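Local coordinates for protein putative aminotransferase (Actinomadura melliaura, PDB 4ZWV) that probably transfers an amino group to a sugar with the help of pyridoxal 5'-phosphate, in the making of the aminopentose of the indolocarbazole AT2433, at residues A[293-307]-A[342-354]. Numbering follows the deposited sequence.
Sequences FYVYDVKVDDRPAFH and SVYDRMVSLPVGW
In the small C-terminal domain of this fold-type I aminotransferase, strands 296-300 and 347-350 pair antiparallel at the centre and edge of a three-stranded sheet whose other outer strand is 280-282. V298 and V348 exchange two backbone bonds, V298 N to V348 O being nearly straight (172°), and their side chains lie side by side, pointing the same way. On this face F306 of helix 303-312 approaches V348 with CE2 and turns its ring edge to CD2 of L350; I368 touches both F306 and L350. The opposite face carries S349, whose OG donates to the syn side of D297 OD1 (2.7 Å). R346 lays one guanidinium face over K299 CB, while its NH2 forms a salt bridge with E281. Extended through chi2 and bent at chi3 (62°), R303 spans the turn before strand 347-350, where its NH1 bonds Y344 O at 2.8 Å and M347 O at 2.9 Å. Replacing it with an alanine would probably leave the carbonyls of Y344 and M347 without the donor that bridges them. D345 O sits over the centre of the R303 guanidinium, 3.2 Å above its plane.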
loop_
_atom_site.group_PDB
_atom_site.type_symbol
_atom_site.label_atom_id
_atom_site.label_comp_id
_atom_site.label_asym_id
_atom_site.label_seq_id
_atom_site.Cartn_x
_atom_site.Cartn_y
_atom_site.Cartn_z
ATOM N N PHE A 293 17.722 11.474 -15.772
ATOM C CA PHE A 293 17.341 12.896 -15.685
ATOM C C PHE A 293 15.862 13.139 -15.393
ATOM O O PHE A 293 15.144 13.784 -16.154
ATOM C CB PHE A 293 17.753 13.617 -16.966
ATOM C CG PHE A 293 19.234 13.683 -17.139
ATOM C CD1 PHE A 293 19.975 14.616 -16.436
ATOM C CD2 PHE A 293 19.891 12.789 -17.960
ATOM C CE1 PHE A 293 21.356 14.681 -16.576
ATOM C CE2 PHE A 293 21.268 12.846 -18.104
ATOM C CZ PHE A 293 21.999 13.796 -17.409
ATOM N N TYR A 294 15.413 12.603 -14.269
ATOM C CA TYR A 294 14.081 12.886 -13.765
ATOM C C TYR A 294 13.883 14.402 -13.692
ATOM O O TYR A 294 12.835 14.925 -14.091
ATOM C CB TYR A 294 13.926 12.227 -12.395
ATOM C CG TYR A 294 12.601 12.401 -11.713
ATOM C CD1 TYR A 294 11.423 11.972 -12.311
ATOM C CD2 TYR A 294 12.536 12.945 -10.437
ATOM C CE1 TYR A 294 10.205 12.107 -11.656
ATOM C CE2 TYR A 294 11.330 13.081 -9.778
ATOM C CZ TYR A 294 10.174 12.664 -10.397
ATOM O OH TYR A 294 8.975 12.797 -9.738
ATOM N N VAL A 295 14.903 15.091 -13.176
ATOM C CA VAL A 295 14.994 16.552 -13.210
ATOM C C VAL A 295 16.451 16.888 -13.531
ATOM O O VAL A 295 17.294 15.992 -13.537
ATOM C CB VAL A 295 14.574 17.217 -11.868
ATOM C CG1 VAL A 295 13.094 16.973 -11.575
ATOM C CG2 VAL A 295 15.446 16.716 -10.725
ATOM N N TYR A 296 16.743 18.161 -13.769
ATOM C CA TYR A 296 18.109 18.598 -14.065
ATOM C C TYR A 296 18.589 19.526 -12.953
ATOM O O TYR A 296 18.064 20.623 -12.781
ATOM C CB TYR A 296 18.159 19.293 -15.432
ATOM C CG TYR A 296 19.558 19.657 -15.878
ATOM C CD1 TYR A 296 20.316 18.775 -16.636
ATOM C CD2 TYR A 296 20.124 20.883 -15.533
ATOM C CE1 TYR A 296 21.614 19.102 -17.040
ATOM C CE2 TYR A 296 21.413 21.217 -15.931
ATOM C CZ TYR A 296 22.147 20.320 -16.687
ATOM O OH TYR A 296 23.431 20.647 -17.080
ATOM N N ASP A 297 19.577 19.073 -12.183
ATOM C CA ASP A 297 20.056 19.842 -11.036
ATOM C C ASP A 297 21.190 20.799 -11.383
ATOM O O ASP A 297 22.088 20.470 -12.167
ATOM C CB ASP A 297 20.539 18.911 -9.924
ATOM C CG ASP A 297 19.396 18.297 -9.138
ATOM O OD1 ASP A 297 18.233 18.660 -9.401
ATOM O OD2 ASP A 297 19.672 17.467 -8.245
ATOM N N VAL A 298 21.149 21.985 -10.778
ATOM C CA VAL A 298 22.281 22.909 -10.779
ATOM C C VAL A 298 22.453 23.475 -9.373
ATOM O O VAL A 298 21.621 23.240 -8.499
ATOM C CB VAL A 298 22.099 24.064 -11.792
ATOM C CG1 VAL A 298 22.007 23.522 -13.219
ATOM C CG2 VAL A 298 20.874 24.891 -11.461
ATOM N N LYS A 299 23.540 24.197 -9.151
ATOM C CA LYS A 299 23.755 24.869 -7.875
ATOM C C LYS A 299 23.950 26.353 -8.136
ATOM O O LYS A 299 24.752 26.722 -8.987
ATOM C CB LYS A 299 24.959 24.263 -7.146
ATOM C CG LYS A 299 24.741 22.805 -6.726
ATOM C CD LYS A 299 26.011 22.158 -6.155
ATOM C CE LYS A 299 27.058 21.933 -7.230
ATOM N NZ LYS A 299 28.273 21.223 -6.717
ATOM N N VAL A 300 23.216 27.208 -7.425
ATOM C CA VAL A 300 23.294 28.648 -7.688
ATOM C C VAL A 300 23.579 29.507 -6.458
ATOM O O VAL A 300 23.194 29.160 -5.335
ATOM C CB VAL A 300 21.982 29.182 -8.338
ATOM C CG1 VAL A 300 21.750 28.541 -9.695
ATOM C CG2 VAL A 300 20.783 28.952 -7.427
ATOM N N ASP A 301 24.267 30.622 -6.694
ATOM C CA ASP A 301 24.412 31.698 -5.720
ATOM C C ASP A 301 23.145 32.543 -5.706
ATOM O O ASP A 301 22.460 32.647 -6.727
ATOM C CB ASP A 301 25.611 32.579 -6.054
ATOM C CG ASP A 301 26.914 31.813 -6.085
ATOM O OD1 ASP A 301 27.009 30.762 -5.424
ATOM O OD2 ASP A 301 27.847 32.274 -6.776
ATOM N N ASP A 302 22.853 33.162 -4.560
ATOM C CA ASP A 302 21.653 33.993 -4.383
ATOM C C ASP A 302 20.410 33.276 -4.894
ATOM O O ASP A 302 19.680 33.789 -5.744
ATOM C CB ASP A 302 21.797 35.344 -5.088
ATOM C CG ASP A 302 20.796 36.382 -4.579
ATOM O OD1 ASP A 302 19.968 36.047 -3.701
ATOM O OD2 ASP A 302 20.828 37.531 -5.071
ATOM N N ARG A 303 20.180 32.075 -4.381
ATOM C CA ARG A 303 19.057 31.270 -4.834
ATOM C C ARG A 303 17.672 31.906 -4.609
ATOM O O ARG A 303 16.781 31.687 -5.420
ATOM C CB ARG A 303 19.106 29.890 -4.181
ATOM C CG ARG A 303 18.169 28.887 -4.841
ATOM C CD ARG A 303 18.249 27.533 -4.173
ATOM N NE ARG A 303 17.841 27.616 -2.773
ATOM C CZ ARG A 303 17.940 26.612 -1.908
ATOM N NH1 ARG A 303 18.408 25.433 -2.301
ATOM N NH2 ARG A 303 17.555 26.788 -0.648
ATOM N N PRO A 304 17.476 32.685 -3.521
ATOM C CA PRO A 304 16.152 33.321 -3.448
ATOM C C PRO A 304 15.848 34.218 -4.651
ATOM O O PRO A 304 14.717 34.208 -5.149
ATOM C CB PRO A 304 16.236 34.146 -2.157
ATOM C CG PRO A 304 17.167 33.379 -1.302
ATOM C CD PRO A 304 18.227 32.867 -2.262
ATOM N N ALA A 305 16.838 34.972 -5.114
ATOM C CA ALA A 305 16.655 35.800 -6.301
ATOM C C ALA A 305 16.492 34.924 -7.546
ATOM O O ALA A 305 15.710 35.253 -8.436
ATOM C CB ALA A 305 17.817 36.768 -6.463
ATOM N N PHE A 306 17.212 33.806 -7.599
ATOM C CA PHE A 306 17.077 32.865 -8.714
ATOM C C PHE A 306 15.657 32.299 -8.794
ATOM O O PHE A 306 15.070 32.221 -9.874
ATOM C CB PHE A 306 18.089 31.721 -8.585
ATOM C CG PHE A 306 18.074 30.756 -9.750
ATOM C CD1 PHE A 306 18.870 30.977 -10.864
ATOM C CD2 PHE A 306 17.279 29.620 -9.715
ATOM C CE1 PHE A 306 18.861 30.078 -11.932
ATOM C CE2 PHE A 306 17.264 28.721 -10.769
ATOM C CZ PHE A 306 18.051 28.950 -11.883
ATOM N N HIS A 307 15.111 31.904 -7.646
ATOM C CA HIS A 307 13.737 31.416 -7.585
ATOM C C HIS A 307 12.743 32.464 -8.092
ATOM O O HIS A 307 11.852 32.144 -8.876
ATOM C CB HIS A 307 13.381 31.001 -6.156
ATOM C CG HIS A 307 14.008 29.711 -5.732
ATOM N ND1 HIS A 307 14.160 29.357 -4.408
ATOM C CD2 HIS A 307 14.518 28.687 -6.456
ATOM C CE1 HIS A 307 14.737 28.171 -4.335
ATOM N NE2 HIS A 307 14.963 27.741 -5.565
ATOM N N SER A 342 26.856 22.120 2.495
ATOM C CA SER A 342 27.575 23.010 1.575
ATOM C C SER A 342 26.841 23.213 0.249
ATOM O O SER A 342 27.197 24.117 -0.514
ATOM C CB SER A 342 28.990 22.483 1.297
ATOM O OG SER A 342 28.968 21.382 0.404
ATOM N N VAL A 343 25.827 22.395 -0.025
ATOM C CA VAL A 343 25.078 22.535 -1.273
ATOM C C VAL A 343 23.567 22.734 -1.103
ATOM O O VAL A 343 22.874 23.107 -2.054
ATOM C CB VAL A 343 25.291 21.308 -2.193
ATOM C CG1 VAL A 343 26.727 21.256 -2.690
ATOM C CG2 VAL A 343 24.908 20.013 -1.479
ATOM N N TYR A 344 23.040 22.482 0.094
ATOM C CA TYR A 344 21.587 22.438 0.247
ATOM C C TYR A 344 20.904 23.795 0.030
ATOM O O TYR A 344 19.744 23.841 -0.397
ATOM C CB TYR A 344 21.212 21.886 1.620
ATOM C CG TYR A 344 19.726 21.657 1.776
ATOM C CD1 TYR A 344 19.070 20.685 1.023
ATOM C CD2 TYR A 344 18.977 22.414 2.668
ATOM C CE1 TYR A 344 17.710 20.466 1.161
ATOM C CE2 TYR A 344 17.611 22.200 2.812
ATOM C CZ TYR A 344 16.988 21.233 2.051
ATOM O OH TYR A 344 15.641 21.025 2.205
ATOM N N ASP A 345 21.617 24.886 0.300
ATOM C CA ASP A 345 21.055 26.218 0.104
ATOM C C ASP A 345 21.325 26.728 -1.304
ATOM O O ASP A 345 20.929 27.837 -1.650
ATOM C CB ASP A 345 21.628 27.213 1.112
ATOM C CG ASP A 345 21.164 26.943 2.524
ATOM O OD1 ASP A 345 19.974 26.613 2.703
ATOM O OD2 ASP A 345 21.994 27.057 3.450
ATOM N N ARG A 346 21.988 25.907 -2.110
ATOM C CA ARG A 346 22.336 26.287 -3.477
ATOM C C ARG A 346 21.607 25.467 -4.531
ATOM O O ARG A 346 21.392 25.933 -5.649
ATOM C CB ARG A 346 23.842 26.156 -3.691
ATOM C CG ARG A 346 24.659 27.148 -2.881
ATOM C CD ARG A 346 26.105 26.693 -2.783
ATOM N NE ARG A 346 26.722 26.624 -4.100
ATOM C CZ ARG A 346 27.575 25.679 -4.477
ATOM N NH1 ARG A 346 27.909 24.701 -3.640
ATOM N NH2 ARG A 346 28.086 25.706 -5.698
HETATM N N MSE A 347 21.228 24.247 -4.186
HETATM C CA MSE A 347 20.700 23.348 -5.202
HETATM C C MSE A 347 19.322 23.773 -5.691
HETATM O O MSE A 347 18.475 24.254 -4.923
HETATM C CB MSE A 347 20.653 21.908 -4.680
HETATM C CG MSE A 347 19.773 21.732 -3.489
HETATM SE SE MSE A 347 19.767 19.863 -2.921
HETATM C CE MSE A 347 21.606 19.637 -2.427
ATOM N N VAL A 348 19.097 23.583 -6.983
ATOM C CA VAL A 348 17.781 23.812 -7.584
ATOM C C VAL A 348 17.583 22.872 -8.779
ATOM O O VAL A 348 18.496 22.676 -9.584
ATOM C CB VAL A 348 17.594 25.289 -8.008
ATOM C CG1 VAL A 348 18.773 25.778 -8.818
ATOM C CG2 VAL A 348 16.269 25.480 -8.762
ATOM N N SER A 349 16.402 22.259 -8.852
ATOM C CA SER A 349 16.057 21.318 -9.917
ATOM C C SER A 349 15.304 22.055 -11.020
ATOM O O SER A 349 14.375 22.823 -10.742
ATOM C CB SER A 349 15.192 20.168 -9.383
ATOM O OG SER A 349 15.857 19.423 -8.366
ATOM N N LEU A 350 15.698 21.808 -12.266
ATOM C CA LEU A 350 15.086 22.451 -13.427
ATOM C C LEU A 350 14.295 21.456 -14.273
ATOM O O LEU A 350 14.631 20.275 -14.330
ATOM C CB LEU A 350 16.161 23.114 -14.292
ATOM C CG LEU A 350 17.021 24.172 -13.604
ATOM C CD1 LEU A 350 18.122 24.650 -14.533
ATOM C CD2 LEU A 350 16.148 25.331 -13.173
ATOM N N PRO A 351 13.229 21.930 -14.933
ATOM C CA PRO A 351 12.478 21.039 -15.826
ATOM C C PRO A 351 13.347 20.530 -16.963
ATOM O O PRO A 351 14.054 21.323 -17.584
ATOM C CB PRO A 351 11.360 21.940 -16.370
ATOM C CG PRO A 351 11.242 23.057 -15.381
ATOM C CD PRO A 351 12.644 23.281 -14.878
ATOM N N VAL A 352 13.279 19.236 -17.251
ATOM C CA VAL A 352 14.129 18.681 -18.296
ATOM C C VAL A 352 13.399 17.594 -19.101
ATOM O O VAL A 352 13.942 17.024 -20.038
ATOM C CB VAL A 352 15.439 18.123 -17.674
ATOM C CG1 VAL A 352 15.182 16.792 -16.984
ATOM C CG2 VAL A 352 16.542 17.989 -18.723
ATOM N N GLY A 353 12.149 17.323 -18.746
ATOM C CA GLY A 353 11.440 16.194 -19.329
ATOM C C GLY A 353 10.921 16.311 -20.756
ATOM O O GLY A 353 11.116 17.327 -21.437
ATOM N N TRP A 354 10.242 15.249 -21.202
ATOM C CA TRP A 354 9.777 15.108 -22.589
ATOM C C TRP A 354 8.785 16.182 -23.031
ATOM O O TRP A 354 8.587 16.390 -24.225
ATOM C CB TRP A 354 9.127 13.731 -22.782
ATOM C CG TRP A 354 8.032 13.485 -21.784
ATOM C CD1 TRP A 354 8.152 12.849 -20.587
ATOM C CD2 TRP A 354 6.660 13.906 -21.881
ATOM N NE1 TRP A 354 6.936 12.834 -19.932
ATOM C CE2 TRP A 354 6.010 13.481 -20.706
ATOM C CE3 TRP A 354 5.921 14.600 -22.849
ATOM C CZ2 TRP A 354 4.659 13.720 -20.473
ATOM C CZ3 TRP A 354 4.578 14.840 -22.610
ATOM C CH2 TRP A 354 3.966 14.398 -21.434
HETATM O O HOH W 1 12.001 17.491 -15.259
HETATM O O HOH W 2 29.588 22.648 -4.600
HETATM O O HOH W 3 22.303 30.228 -2.829
HETATM O O HOH W 4 26.899 28.073 -6.514
HETATM O O HOH W 5 17.335 24.871 1.076
HETATM O O HOH W 6 15.692 25.015 -4.952
#